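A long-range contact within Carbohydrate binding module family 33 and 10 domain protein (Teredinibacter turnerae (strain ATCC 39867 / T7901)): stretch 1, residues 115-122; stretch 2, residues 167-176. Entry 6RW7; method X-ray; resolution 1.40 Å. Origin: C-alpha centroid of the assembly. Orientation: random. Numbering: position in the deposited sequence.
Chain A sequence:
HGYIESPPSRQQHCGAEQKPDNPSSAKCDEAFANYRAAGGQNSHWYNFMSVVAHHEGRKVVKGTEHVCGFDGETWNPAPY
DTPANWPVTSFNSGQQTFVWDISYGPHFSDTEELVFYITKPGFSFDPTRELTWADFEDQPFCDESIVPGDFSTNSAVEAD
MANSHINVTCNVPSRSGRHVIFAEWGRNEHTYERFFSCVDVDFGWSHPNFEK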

ATOM      1  N   VAL A 115      -5.475  -6.760   4.365  1.00 10.20           N
ATOM      2  CA  VAL A 115      -6.481  -6.758   3.272  1.00 10.38           C
ATOM      3  C   VAL A 115      -5.814  -6.215   2.019  1.00  9.43           C
ATOM      4  O   VAL A 115      -5.071  -5.249   2.126  1.00 10.10           O
ATOM      5  CB  VAL A 115      -7.707  -5.916   3.684  1.00 10.93           C
ATOM      6  CG1 VAL A 115      -8.844  -6.060   2.705  1.00 11.38           C
ATOM      7  CG2 VAL A 115      -8.188  -6.276   5.083  1.00 12.15           C
ATOM      8  N   PHE A 116      -6.104  -6.809   0.862  1.00  9.28           N
ATOM      9  CA  PHE A 116      -5.475  -6.407  -0.411  1.00  9.23           C
ATOM     10  C   PHE A 116      -6.523  -6.375  -1.511  1.00  8.97           C
ATOM     11  O   PHE A 116      -7.252  -7.369  -1.687  1.00  9.57           O
ATOM     12  CB  PHE A 116      -4.401  -7.399  -0.836  1.00 10.08           C
ATOM     13  CG  PHE A 116      -3.254  -7.590   0.117  1.00 10.03           C
ATOM     14  CD1 PHE A 116      -3.388  -8.376   1.252  1.00  9.98           C
ATOM     15  CD2 PHE A 116      -2.046  -6.961  -0.113  1.00 11.00           C
ATOM     16  CE1 PHE A 116      -2.304  -8.573   2.096  1.00 10.73           C
ATOM     17  CE2 PHE A 116      -0.983  -7.138   0.747  1.00 11.03           C
ATOM     18  CZ  PHE A 116      -1.113  -7.934   1.850  1.00 11.24           C
ATOM     19  N   TYR A 117      -6.507  -5.286  -2.264  1.00  8.82           N
ATOM     20  CA  TYR A 117      -7.330  -5.089  -3.468  1.00  9.00           C
ATOM     21  C   TYR A 117      -6.403  -4.902  -4.658  1.00  9.32           C
ATOM     22  O   TYR A 117      -5.302  -4.392  -4.480  1.00  9.54           O
ATOM     23  CB  TYR A 117      -8.194  -3.844  -3.324  1.00  9.93           C
ATOM     24  CG  TYR A 117      -9.262  -3.884  -2.267  1.00 10.26           C
ATOM     25  CD1 TYR A 117      -8.971  -3.654  -0.930  1.00 10.39           C
ATOM     26  CD2 TYR A 117     -10.591  -4.073  -2.620  1.00 10.53           C
ATOM     27  CE1 TYR A 117      -9.979  -3.686   0.017  1.00 10.54           C
ATOM     28  CE2 TYR A 117     -11.608  -4.040  -1.687  1.00 10.43           C
ATOM     29  CZ  TYR A 117     -11.303  -3.825  -0.359  1.00 11.28           C
ATOM     30  OH  TYR A 117     -12.294  -3.842   0.601  1.00 11.87           O
ATOM     31  N   ILE A 118      -6.879  -5.256  -5.851  1.00  8.90           N
ATOM     32  CA  ILE A 118      -6.111  -5.004  -7.094  1.00  9.17           C
ATOM     33  C   ILE A 118      -7.021  -4.284  -8.073  1.00  8.95           C
ATOM     34  O   ILE A 118      -8.259  -4.429  -7.987  1.00  9.23           O
ATOM     35  CB  ILE A 118      -5.517  -6.318  -7.652  1.00  9.17           C
ATOM     36  CG1 ILE A 118      -4.449  -6.045  -8.714  1.00  9.76           C
ATOM     37  CG2 ILE A 118      -6.597  -7.276  -8.129  1.00  9.21           C
ATOM     38  CD1 ILE A 118      -3.593  -7.235  -8.996  1.00  9.97           C
ATOM     39  N   THR A 119      -6.408  -3.561  -8.994  1.00  8.99           N
ATOM     40  CA  THR A 119      -7.138  -2.925 -10.102  1.00  9.09           C
ATOM     41  C   THR A 119      -7.880  -4.000 -10.914  1.00  9.64           C
ATOM     42  O   THR A 119      -7.457  -5.167 -10.979  1.00  9.45           O
ATOM     43  CB  THR A 119      -6.197  -2.037 -10.919  1.00  9.34           C
ATOM     44  OG1 THR A 119      -4.958  -2.731 -11.126  1.00  9.24           O
ATOM     45  CG2 THR A 119      -5.950  -0.707 -10.236  1.00  9.49           C
ATOM     46  N   LYS A 120      -8.987  -3.595 -11.510  1.00  9.75           N
ATOM     47  CA  LYS A 120      -9.803  -4.450 -12.390  1.00  9.92           C
ATOM     48  C   LYS A 120      -8.950  -4.928 -13.555  1.00  9.80           C
ATOM     49  O   LYS A 120      -7.979  -4.285 -13.949  1.00 10.06           O
ATOM     50  CB  LYS A 120     -11.004  -3.665 -12.891  1.00 11.53           C
ATOM     51  CG  LYS A 120     -12.011  -3.276 -11.833  1.00 13.10           C
ATOM     52  CD  LYS A 120     -13.274  -2.729 -12.452  1.00 15.17           C
ATOM     53  CE  LYS A 120     -14.436  -2.757 -11.489  1.00 18.23           C
ATOM     54  NZ  LYS A 120     -14.411  -1.563 -10.643  1.00 22.16           N
ATOM     55  N   PRO A 121      -9.299  -6.080 -14.154  1.00  9.92           N
ATOM     56  CA  PRO A 121      -8.451  -6.630 -15.207  1.00 10.52           C
ATOM     57  C   PRO A 121      -8.281  -5.709 -16.421  1.00 10.50           C
ATOM     58  O   PRO A 121      -7.237  -5.746 -17.025  1.00 10.79           O
ATOM     59  CB  PRO A 121      -9.112  -7.960 -15.572  1.00 11.15           C
ATOM     60  CG  PRO A 121     -10.479  -7.889 -14.988  1.00 12.28           C
ATOM     61  CD  PRO A 121     -10.424  -6.957 -13.796  1.00 11.12           C
ATOM     62  N   GLY A 122      -9.296  -4.912 -16.742  1.00  9.94           N
ATOM     63  CA  GLY A 122      -9.300  -3.986 -17.892  1.00 10.48           C
ATOM     64  C   GLY A 122      -8.755  -2.613 -17.551  1.00 10.71           C
ATOM     65  O   GLY A 122      -8.806  -1.715 -18.398  1.00 11.60           O
ATOM     66  N   ASN A 167       4.583 -10.862   7.333  1.00 11.69           N
ATOM     67  CA  ASN A 167       4.598 -11.526   6.014  1.00 12.28           C
ATOM     68  C   ASN A 167       3.219 -12.156   5.786  1.00 12.51           C
ATOM     69  O   ASN A 167       2.761 -12.919   6.651  1.00 14.16           O
ATOM     70  CB  ASN A 167       5.698 -12.583   5.926  1.00 13.01           C
ATOM     71  CG  ASN A 167       7.079 -12.060   6.246  1.00 14.35           C
ATOM     72  OD1 ASN A 167       7.440 -10.947   5.853  1.00 14.44           O
ATOM     73  ND2 ASN A 167       7.874 -12.862   6.951  1.00 18.42           N
ATOM     74  N   VAL A 168       2.548 -11.791   4.700  1.00 12.71           N
ATOM     75  CA  VAL A 168       1.221 -12.357   4.361  1.00 13.36           C
ATOM     76  C   VAL A 168       1.358 -13.054   3.021  1.00 13.74           C
ATOM     77  O   VAL A 168       1.807 -12.393   2.076  1.00 13.47           O
ATOM     78  CB  VAL A 168       0.118 -11.302   4.206  1.00 15.83           C
ATOM     79  CG1 VAL A 168      -1.254 -11.952   4.205  1.00 15.71           C
ATOM     80  CG2 VAL A 168       0.191 -10.161   5.171  1.00 18.50           C
ATOM     81  N   THR A 169       0.856 -14.275   2.901  1.00 13.08           N
ATOM     82  CA  THR A 169       0.847 -15.010   1.617  1.00 14.45           C
ATOM     83  C   THR A 169      -0.538 -14.883   0.990  1.00 13.56           C
ATOM     84  O   THR A 169      -1.540 -15.127   1.688  1.00 13.84           O
ATOM     85  CB  THR A 169       1.320 -16.444   1.850  1.00 17.38           C
ATOM     86  OG1 THR A 169       2.616 -16.335   2.433  1.00 20.96           O
ATOM     87  CG2 THR A 169       1.378 -17.237   0.566  1.00 18.21           C
ATOM     88  N   CYS A 170      -0.586 -14.502  -0.283  1.00 12.91           N
ATOM     89  CA  CYS A 170      -1.840 -14.191  -0.996  1.00 13.68           C
ATOM     90  C   CYS A 170      -1.812 -14.898  -2.346  1.00 13.88           C
ATOM     91  O   CYS A 170      -0.726 -15.061  -2.912  1.00 14.31           O
ATOM     92  CB  CYS A 170      -1.994 -12.693  -1.237  1.00 14.13           C
ATOM     93  SG  CYS A 170      -2.203 -11.665   0.246  1.00 16.68           S
ATOM     94  N   ASN A 171      -2.991 -15.215  -2.868  1.00 14.28           N
ATOM     95  CA  ASN A 171      -3.162 -15.664  -4.269  1.00 14.16           C
ATOM     96  C   ASN A 171      -3.452 -14.426  -5.122  1.00 13.30           C
ATOM     97  O   ASN A 171      -4.594 -13.945  -5.116  1.00 13.65           O
ATOM     98  CB  ASN A 171      -4.292 -16.690  -4.365  1.00 16.59           C
ATOM     99  CG  ASN A 171      -4.484 -17.224  -5.763  1.00 20.89           C
ATOM    100  OD1 ASN A 171      -3.553 -17.244  -6.566  1.00 24.89           O
ATOM    101  ND2 ASN A 171      -5.704 -17.637  -6.064  1.00 24.35           N
ATOM    102  N   VAL A 172      -2.453 -13.935  -5.843  1.00 11.18           N
ATOM    103  CA  VAL A 172      -2.599 -12.733  -6.694  1.00 11.21           C
ATOM    104  C   VAL A 172      -3.328 -13.129  -7.966  1.00 11.17           C
ATOM    105  O   VAL A 172      -2.928 -14.080  -8.624  1.00 11.09           O
ATOM    106  CB  VAL A 172      -1.228 -12.106  -6.971  1.00 11.14           C
ATOM    107  CG1 VAL A 172      -1.361 -10.887  -7.861  1.00 11.39           C
ATOM    108  CG2 VAL A 172      -0.528 -11.717  -5.671  1.00 11.65           C
ATOM    109  N   PRO A 173      -4.422 -12.420  -8.321  1.00 11.99           N
ATOM    110  CA  PRO A 173      -5.157 -12.712  -9.550  1.00 12.31           C
ATOM    111  C   PRO A 173      -4.299 -12.550 -10.803  1.00 11.59           C
ATOM    112  O   PRO A 173      -3.359 -11.752 -10.820  1.00 10.68           O
ATOM    113  CB  PRO A 173      -6.287 -11.670  -9.554  1.00 13.20           C
ATOM    114  CG  PRO A 173      -6.470 -11.297  -8.104  1.00 14.20           C
ATOM    115  CD  PRO A 173      -5.076 -11.368  -7.527  1.00 12.93           C
ATOM    116  N   SER A 174      -4.663 -13.289 -11.841  1.00 11.49           N
ATOM    117  CA  SER A 174      -4.005 -13.188 -13.159  1.00 12.24           C
ATOM    118  C   SER A 174      -4.240 -11.777 -13.673  1.00 11.05           C
ATOM    119  O   SER A 174      -5.401 -11.296 -13.662  1.00 10.47           O
ATOM    120  CB  SER A 174      -4.530 -14.164 -14.170  1.00 14.11           C
ATOM    121  OG  SER A 174      -4.315 -15.498 -13.750  1.00 19.81           O
ATOM    122  N   ARG A 175      -3.171 -11.127 -14.098  1.00 10.87           N
ATOM    123  CA  ARG A 175      -3.211  -9.761 -14.648  1.00 10.25           C
ATOM    124  C   ARG A 175      -2.156  -9.674 -15.734  1.00 10.60           C
ATOM    125  O   ARG A 175      -1.198 -10.506 -15.731  1.00 11.22           O
ATOM    126  CB  ARG A 175      -2.940  -8.704 -13.579  1.00 10.69           C
ATOM    127  CG  ARG A 175      -4.074  -8.485 -12.588  1.00 10.63           C
ATOM    128  CD  ARG A 175      -5.293  -7.865 -13.238  1.00 10.82           C
ATOM    129  NE  ARG A 175      -6.403  -7.567 -12.328  1.00 10.73           N
ATOM    130  CZ  ARG A 175      -7.337  -8.415 -11.946  1.00 10.31           C
ATOM    131  NH1 ARG A 175      -7.324  -9.679 -12.344  1.00 11.48           N
ATOM    132  NH2 ARG A 175      -8.307  -7.973 -11.162  1.00 10.86           N
ATOM    133  N   SER A 176      -2.348  -8.713 -16.623  1.00 10.20           N
ATOM    134  CA  SER A 176      -1.375  -8.333 -17.664  1.00 11.58           C
ATOM    135  C   SER A 176      -1.105  -6.836 -17.620  1.00 10.79           C
ATOM    136  O   SER A 176      -2.026  -6.059 -17.386  1.00 10.43           O
ATOM    137  CB  SER A 176      -1.881  -8.767 -19.021  1.00 12.14           C
ATOM    138  OG  SER A 176      -2.091 -10.171 -19.006  1.00 14.82           O
TER
HETATM  139  O   HOH W   1      -5.000  -7.399 -16.946  1.00 11.65           O

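Two strands, 115-118 and 167-172, run in roughly the same direction, 30° apart, and their axes come no nearer than 9.7 Å. That spacing is too wide for backbone pairing, so side chains must fill the gap, and the alternation of the strand decides which ones do. Phe116 and Ile118 point toward the second stretch, while Val115 points away and Tyr117 is out of reach. Across the gap Val168 and Cys170 answer from the inward side of their strand, and Thr169 turns its back.

The Phe116 ring is the first bump to point inward from this part of the strand, and the opposing strand receives it with two smaller residues. The sulfur of Cys170 sits over one face of the ring, 4.0 Å from SG to the ring centroid of Phe116 and 29° off the ring normal. The closest approach is from Phe116 CE1 to Cys170 SG, 3.6 Å. The same Phe116 CE1 lies 4.1 Å from Val168 CG1, which meets the ring obliquely. The sulfur is also bonded covalently to a group elsewhere in the structure.

One step along, Ile118 fills the next space with both ends of its branched side chain. Its CD1 reaches to 4.4 Å from Val172 CG1, a loose touch, whereas Ile118 CG2 packs more closely against the Pro173 ring, 4.0 Å from CG. Thus the isoleucine bridges the end of the second strand and the first residue of the loop beyond it.

Past the strands the packing becomes polar, and the long side chain of Arg175 dominates. Its CA-to-CB bond points sideways, but bends at chi1 and chi2, both m, help carry the guanidinium to the first stretch. There Thr119 O lies near the guanidinium plane and accepts two hydrogen bonds, from Arg175 NE and from Arg175 NH2, each 2.9 Å long. A single carbonyl thus fits the notch between two donors. The remaining terminal nitrogen, Arg175 NH1, donates to Ser174 O at 2.8 Å, a bond within its own loop that helps hold the group in place.

The flat group also has shape to satisfy. Pro121 lays CD over one face, 3.5 Å from Arg175 NH2, and Ile118 CG2 comes obliquely to 3.6 Å from the same NH2. Farther out, a water closes the contact, donating to Pro121 O at 2.8 Å and accepting from Ser176 N at 3.0 Å. The rule to read here is graded: apolar side chains span the wide gap, then one arginine reaches across to a backbone carbonyl.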